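Local coordinates for protein lipase (PDB 2ORY) that probably hydrolyses the ester bonds of triacylglycerols, as a cold-adapted bacterial lipase of the alpha/beta hydrolase fold, at residues A[97-107]-A[236-244]. Numbering follows the deposited sequence.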
ATOM      1  N   ILE A  97      -8.593   3.753  10.424  1.00 19.14           N
ATOM      2  CA  ILE A  97      -7.256   4.272  10.673  1.00 23.75           C
ATOM      3  C   ILE A  97      -6.790   4.319  12.134  1.00 20.42           C
ATOM      4  O   ILE A  97      -5.669   3.904  12.441  1.00 21.36           O
ATOM      5  CB  ILE A  97      -7.092   5.703  10.022  1.00 23.72           C
ATOM      6  CG1 ILE A  97      -7.299   5.612   8.511  1.00 18.82           C
ATOM      7  CG2 ILE A  97      -5.704   6.271  10.305  1.00 16.14           C
ATOM      8  CD1 ILE A  97      -7.543   6.951   7.855  1.00 22.80           C
ATOM      9  N   SER A  98      -7.632   4.812  13.037  1.00 18.31           N
ATOM     10  CA  SER A  98      -7.229   4.936  14.444  1.00 16.63           C
ATOM     11  C   SER A  98      -6.864   3.586  15.062  1.00 19.95           C
ATOM     12  O   SER A  98      -5.992   3.506  15.919  1.00 17.79           O
ATOM     13  CB  SER A  98      -8.347   5.611  15.260  1.00 13.34           C
ATOM     14  OG  SER A  98      -7.920   5.912  16.571  1.00 20.64           O
ATOM     15  N   ASP A  99      -7.522   2.527  14.607  1.00 22.49           N
ATOM     16  CA  ASP A  99      -7.257   1.195  15.137  1.00 20.78           C
ATOM     17  C   ASP A  99      -6.003   0.533  14.572  1.00 22.74           C
ATOM     18  O   ASP A  99      -5.144   0.133  15.348  1.00 21.39           O
ATOM     19  CB  ASP A  99      -8.461   0.269  14.928  1.00 16.41           C
ATOM     20  CG  ASP A  99      -9.690   0.709  15.739  1.00 23.49           C
ATOM     21  OD1 ASP A  99      -9.608   1.746  16.431  1.00 22.41           O
ATOM     22  OD2 ASP A  99     -10.735   0.028  15.683  1.00 18.65           O
ATOM     23  N   TRP A 100      -5.892   0.405  13.245  1.00 25.84           N
ATOM     24  CA  TRP A 100      -4.716  -0.251  12.673  1.00 24.64           C
ATOM     25  C   TRP A 100      -3.466   0.625  12.566  1.00 26.36           C
ATOM     26  O   TRP A 100      -2.357   0.100  12.500  1.00 25.30           O
ATOM     27  CB  TRP A 100      -5.031  -0.876  11.305  1.00 23.68           C
ATOM     28  CG  TRP A 100      -5.367   0.096  10.221  1.00 26.16           C
ATOM     29  CD1 TRP A 100      -6.616   0.496   9.842  1.00 22.44           C
ATOM     30  CD2 TRP A 100      -4.438   0.841   9.404  1.00 26.47           C
ATOM     31  NE1 TRP A 100      -6.527   1.442   8.849  1.00 23.94           N
ATOM     32  CE2 TRP A 100      -5.207   1.674   8.561  1.00 26.81           C
ATOM     33  CE3 TRP A 100      -3.039   0.883   9.308  1.00 24.38           C
ATOM     34  CZ2 TRP A 100      -4.616   2.551   7.624  1.00 25.38           C
ATOM     35  CZ3 TRP A 100      -2.457   1.752   8.371  1.00 24.18           C
ATOM     36  CH2 TRP A 100      -3.250   2.571   7.547  1.00 23.92           C
ATOM     37  N   LEU A 101      -3.631   1.946  12.562  1.00 24.66           N
ATOM     38  CA  LEU A 101      -2.481   2.844  12.471  1.00 23.34           C
ATOM     39  C   LEU A 101      -2.070   3.446  13.836  1.00 23.48           C
ATOM     40  O   LEU A 101      -0.966   3.202  14.316  1.00 23.92           O
ATOM     41  CB  LEU A 101      -2.770   3.969  11.462  1.00 23.63           C
ATOM     42  CG  LEU A 101      -1.648   5.007  11.322  1.00 30.81           C
ATOM     43  CD1 LEU A 101      -0.449   4.350  10.644  1.00 28.55           C
ATOM     44  CD2 LEU A 101      -2.129   6.209  10.510  1.00 23.89           C
ATOM     45  N   PHE A 102      -2.949   4.218  14.467  1.00 18.87           N
ATOM     46  CA  PHE A 102      -2.614   4.814  15.765  1.00 27.67           C
ATOM     47  C   PHE A 102      -2.246   3.800  16.865  1.00 27.23           C
ATOM     48  O   PHE A 102      -1.404   4.081  17.704  1.00 25.26           O
ATOM     49  CB  PHE A 102      -3.770   5.671  16.292  1.00 26.10           C
ATOM     50  CG  PHE A 102      -4.019   6.930  15.513  1.00 24.49           C
ATOM     51  CD1 PHE A 102      -3.371   7.175  14.312  1.00 31.79           C
ATOM     52  CD2 PHE A 102      -4.917   7.877  15.996  1.00 29.90           C
ATOM     53  CE1 PHE A 102      -3.609   8.342  13.600  1.00 33.04           C
ATOM     54  CE2 PHE A 102      -5.166   9.049  15.297  1.00 32.80           C
ATOM     55  CZ  PHE A 102      -4.506   9.282  14.090  1.00 35.10           C
ATOM     56  N   ASN A 103      -2.888   2.639  16.881  1.00 26.23           N
ATOM     57  CA  ASN A 103      -2.589   1.657  17.920  1.00 29.97           C
ATOM     58  C   ASN A 103      -1.501   0.637  17.560  1.00 29.97           C
ATOM     59  O   ASN A 103      -1.420  -0.431  18.166  1.00 30.78           O
ATOM     60  CB  ASN A 103      -3.869   0.921  18.323  1.00 23.94           C
ATOM     61  CG  ASN A 103      -4.783   1.775  19.155  1.00 24.72           C
ATOM     62  OD1 ASN A 103      -4.728   1.755  20.387  1.00 16.26           O
ATOM     63  ND2 ASN A 103      -5.626   2.549  18.487  1.00 18.28           N
ATOM     64  N   ASP A 104      -0.656   0.967  16.592  1.00 30.93           N
ATOM     65  CA  ASP A 104       0.423   0.062  16.183  1.00 31.34           C
ATOM     66  C   ASP A 104       1.611   0.042  17.170  1.00 31.86           C
ATOM     67  O   ASP A 104       2.451   0.940  17.169  1.00 32.32           O
ATOM     68  CB  ASP A 104       0.909   0.471  14.797  1.00 32.06           C
ATOM     69  CG  ASP A 104       1.845  -0.540  14.183  1.00 37.39           C
ATOM     70  OD1 ASP A 104       2.196  -0.360  12.996  1.00 38.86           O
ATOM     71  OD2 ASP A 104       2.231  -1.507  14.875  1.00 35.49           O
ATOM     72  N   PHE A 105       1.687  -0.991  18.001  1.00 30.87           N
ATOM     73  CA  PHE A 105       2.766  -1.106  18.979  1.00 37.15           C
ATOM     74  C   PHE A 105       4.103  -1.326  18.301  1.00 35.54           C
ATOM     75  O   PHE A 105       5.134  -0.865  18.774  1.00 39.68           O
ATOM     76  CB  PHE A 105       2.559  -2.318  19.887  1.00 42.96           C
ATOM     77  CG  PHE A 105       1.737  -2.057  21.102  1.00 44.78           C
ATOM     78  CD1 PHE A 105       0.363  -1.896  21.011  1.00 43.41           C
ATOM     79  CD2 PHE A 105       2.339  -2.034  22.354  1.00 46.01           C
ATOM     80  CE1 PHE A 105      -0.401  -1.722  22.152  1.00 43.20           C
ATOM     81  CE2 PHE A 105       1.585  -1.861  23.502  1.00 50.10           C
ATOM     82  CZ  PHE A 105       0.210  -1.705  23.402  1.00 49.46           C
ATOM     83  N   MET A 106       4.057  -2.061  17.199  1.00 32.25           N
ATOM     84  CA  MET A 106       5.238  -2.464  16.443  1.00 31.69           C
ATOM     85  C   MET A 106       6.107  -1.430  15.745  1.00 29.54           C
ATOM     86  O   MET A 106       6.999  -1.800  14.981  1.00 34.13           O
ATOM     87  CB  MET A 106       4.841  -3.537  15.429  1.00 25.62           C
ATOM     88  CG  MET A 106       5.481  -4.890  15.679  1.00 42.84           C
ATOM     89  SD  MET A 106       4.299  -6.217  16.011  1.00 42.35           S
ATOM     90  CE  MET A 106       3.541  -6.371  14.506  1.00 34.99           C
ATOM     91  N   VAL A 107       5.868  -0.147  15.972  1.00 32.27           N
ATOM     92  CA  VAL A 107       6.719   0.843  15.337  1.00 29.21           C
ATOM     93  C   VAL A 107       7.719   1.373  16.345  1.00 32.62           C
ATOM     94  O   VAL A 107       8.630   2.114  15.982  1.00 30.27           O
ATOM     95  CB  VAL A 107       5.918   2.030  14.720  1.00 34.50           C
ATOM     96  CG1 VAL A 107       5.140   1.545  13.491  1.00 28.72           C
ATOM     97  CG2 VAL A 107       4.974   2.653  15.763  1.00 30.35           C
ATOM     98  N   ASP A 236      -4.922  13.457   3.783  1.00 28.30           N
ATOM     99  CA  ASP A 236      -4.996  12.084   4.267  1.00 28.24           C
ATOM    100  C   ASP A 236      -3.997  12.008   5.418  1.00 28.94           C
ATOM    101  O   ASP A 236      -2.808  12.268   5.227  1.00 31.52           O
ATOM    102  CB  ASP A 236      -4.607  11.110   3.149  1.00 24.21           C
ATOM    103  CG  ASP A 236      -4.571   9.656   3.611  1.00 23.83           C
ATOM    104  OD1 ASP A 236      -5.020   9.359   4.737  1.00 21.07           O
ATOM    105  OD2 ASP A 236      -4.093   8.801   2.835  1.00 25.03           O
ATOM    106  N   ILE A 237      -4.469  11.659   6.612  1.00 27.04           N
ATOM    107  CA  ILE A 237      -3.576  11.575   7.771  1.00 26.19           C
ATOM    108  C   ILE A 237      -2.582  10.404   7.758  1.00 21.67           C
ATOM    109  O   ILE A 237      -1.494  10.518   8.313  1.00 25.77           O
ATOM    110  CB  ILE A 237      -4.357  11.502   9.125  1.00 27.52           C
ATOM    111  CG1 ILE A 237      -5.223  10.249   9.153  1.00 31.89           C
ATOM    112  CG2 ILE A 237      -5.218  12.748   9.335  1.00 26.78           C
ATOM    113  CD1 ILE A 237      -5.991  10.071  10.429  1.00 26.44           C
ATOM    114  N   VAL A 238      -2.925   9.296   7.116  1.00 18.89           N
ATOM    115  CA  VAL A 238      -2.043   8.119   7.107  1.00 19.59           C
ATOM    116  C   VAL A 238      -0.576   8.351   6.763  1.00 21.41           C
ATOM    117  O   VAL A 238       0.313   7.921   7.500  1.00 24.98           O
ATOM    118  CB  VAL A 238      -2.625   7.050   6.204  1.00 20.04           C
ATOM    119  CG1 VAL A 238      -1.654   5.871   6.055  1.00 20.35           C
ATOM    120  CG2 VAL A 238      -3.936   6.601   6.801  1.00 19.94           C
ATOM    121  N   PRO A 239      -0.295   9.024   5.636  1.00 22.84           N
ATOM    122  CA  PRO A 239       1.096   9.283   5.268  1.00 22.15           C
ATOM    123  C   PRO A 239       1.805  10.141   6.304  1.00 20.48           C
ATOM    124  O   PRO A 239       3.024  10.270   6.251  1.00 21.61           O
ATOM    125  CB  PRO A 239       0.972  10.027   3.943  1.00 15.10           C
ATOM    126  CG  PRO A 239      -0.233   9.441   3.359  1.00 17.28           C
ATOM    127  CD  PRO A 239      -1.185   9.412   4.531  1.00 17.78           C
ATOM    128  N   TYR A 240       1.050  10.747   7.224  1.00 18.98           N
ATOM    129  CA  TYR A 240       1.660  11.611   8.248  1.00 22.92           C
ATOM    130  C   TYR A 240       2.343  10.886   9.404  1.00 22.27           C
ATOM    131  O   TYR A 240       2.883  11.527  10.306  1.00 21.58           O
ATOM    132  CB  TYR A 240       0.635  12.590   8.838  1.00 28.56           C
ATOM    133  CG  TYR A 240       0.293  13.773   7.950  1.00 28.90           C
ATOM    134  CD1 TYR A 240      -0.510  13.609   6.818  1.00 31.59           C
ATOM    135  CD2 TYR A 240       0.743  15.061   8.259  1.00 34.55           C
ATOM    136  CE1 TYR A 240      -0.862  14.687   6.020  1.00 30.09           C
ATOM    137  CE2 TYR A 240       0.391  16.166   7.454  1.00 32.75           C
ATOM    138  CZ  TYR A 240      -0.412  15.963   6.339  1.00 35.77           C
ATOM    139  OH  TYR A 240      -0.779  17.020   5.532  1.00 39.00           O
ATOM    140  N   ALA A 241       2.287   9.558   9.397  1.00 21.32           N
ATOM    141  CA  ALA A 241       2.935   8.745  10.424  1.00 22.21           C
ATOM    142  C   ALA A 241       4.098   8.047   9.722  1.00 24.86           C
ATOM    143  O   ALA A 241       3.967   7.667   8.548  1.00 24.94           O
ATOM    144  CB  ALA A 241       1.962   7.712  10.966  1.00 18.74           C
ATOM    145  N   TRP A 242       5.223   7.852  10.403  1.00 24.51           N
ATOM    146  CA  TRP A 242       5.431   8.246  11.783  1.00 28.76           C
ATOM    147  C   TRP A 242       6.537   9.299  11.947  1.00 26.23           C
ATOM    148  O   TRP A 242       7.172   9.377  12.992  1.00 28.12           O
ATOM    149  CB  TRP A 242       5.792   7.007  12.612  1.00 32.61           C
ATOM    150  CG  TRP A 242       4.625   6.148  12.983  1.00 33.78           C
ATOM    151  CD1 TRP A 242       3.907   6.194  14.149  1.00 31.39           C
ATOM    152  CD2 TRP A 242       4.053   5.097  12.201  1.00 34.51           C
ATOM    153  NE1 TRP A 242       2.930   5.235  14.140  1.00 35.57           N
ATOM    154  CE2 TRP A 242       2.993   4.545  12.956  1.00 37.89           C
ATOM    155  CE3 TRP A 242       4.332   4.564  10.938  1.00 35.24           C
ATOM    156  CZ2 TRP A 242       2.212   3.484  12.486  1.00 39.57           C
ATOM    157  CZ3 TRP A 242       3.555   3.502  10.468  1.00 42.68           C
ATOM    158  CH2 TRP A 242       2.510   2.976  11.241  1.00 43.42           C
ATOM    159  N   ASN A 243       6.803  10.089  10.920  1.00 27.87           N
ATOM    160  CA  ASN A 243       7.824  11.122  11.064  1.00 27.08           C
ATOM    161  C   ASN A 243       7.316  12.040  12.182  1.00 26.28           C
ATOM    162  O   ASN A 243       6.151  12.431  12.176  1.00 25.36           O
ATOM    163  CB  ASN A 243       7.986  11.866   9.737  1.00 31.21           C
ATOM    164  CG  ASN A 243       8.761  13.167   9.877  1.00 29.30           C
ATOM    165  OD1 ASN A 243       8.213  14.186  10.282  1.00 23.53           O
ATOM    166  ND2 ASN A 243      10.036  13.128   9.545  1.00 21.07           N
ATOM    167  N   THR A 244       8.170  12.371  13.151  1.00 28.24           N
ATOM    168  CA  THR A 244       7.724  13.201  14.272  1.00 31.88           C
ATOM    169  C   THR A 244       7.099  14.542  13.877  1.00 32.58           C
ATOM    170  O   THR A 244       6.035  14.897  14.377  1.00 33.76           O
ATOM    171  CB  THR A 244       8.859  13.453  15.312  1.00 30.60           C
ATOM    172  OG1 THR A 244       9.786  14.409  14.791  1.00 51.22           O
ATOM    173  CG2 THR A 244       9.608  12.158  15.629  1.00 24.45           C
TER
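The indole of W242 has an aliphatic group on each face: V107 sets CG1 on one, 3.6 Å from the centroid of the W242 six-membered ring in a CH-pi contact only 8° off the normal, while CB of A241, the preceding residue of its own segment, lies toward the rim of the opposite face, the peptide between them being cis. L101 and W242 run antiparallel alongside each other, L101 CD1 coming obliquely to within 3.3 Å of W242 CH2. In L101, chi1 (178°) carries both methyls toward the second segment, and chi2 turns CD1 to W242 and CD2 to V238, 3.9 Å from V238 CA. The second indole, that of W100, is met at its edge, where CH2 touches V238 CG1 at 4.0 Å, and CB of the adjoining L101 lies over one face toward the rim; the W100 side chain also reaches S174. I97 adds its CD1, 3.8 Å from V238 CG2, and its CG2 meets I237 CD1, which also touches F102 CZ. D104 OD1 lies 3.8 Å from W242 CH2, obliquely to the ring, the carboxylate turned 74° from its plane; the same OD1 is hydrogen-bonded to S128. D236 OD1 closes an Asx turn with V238 N and OD2 is hydrogen-bonded to H312 ND1, consistent with a Ser-His-Asp triad completed by S174. Dispersion and shape, rather than polar bonds, thus join helix 97-102 and the loop after it to the loop that carries the proposed acid.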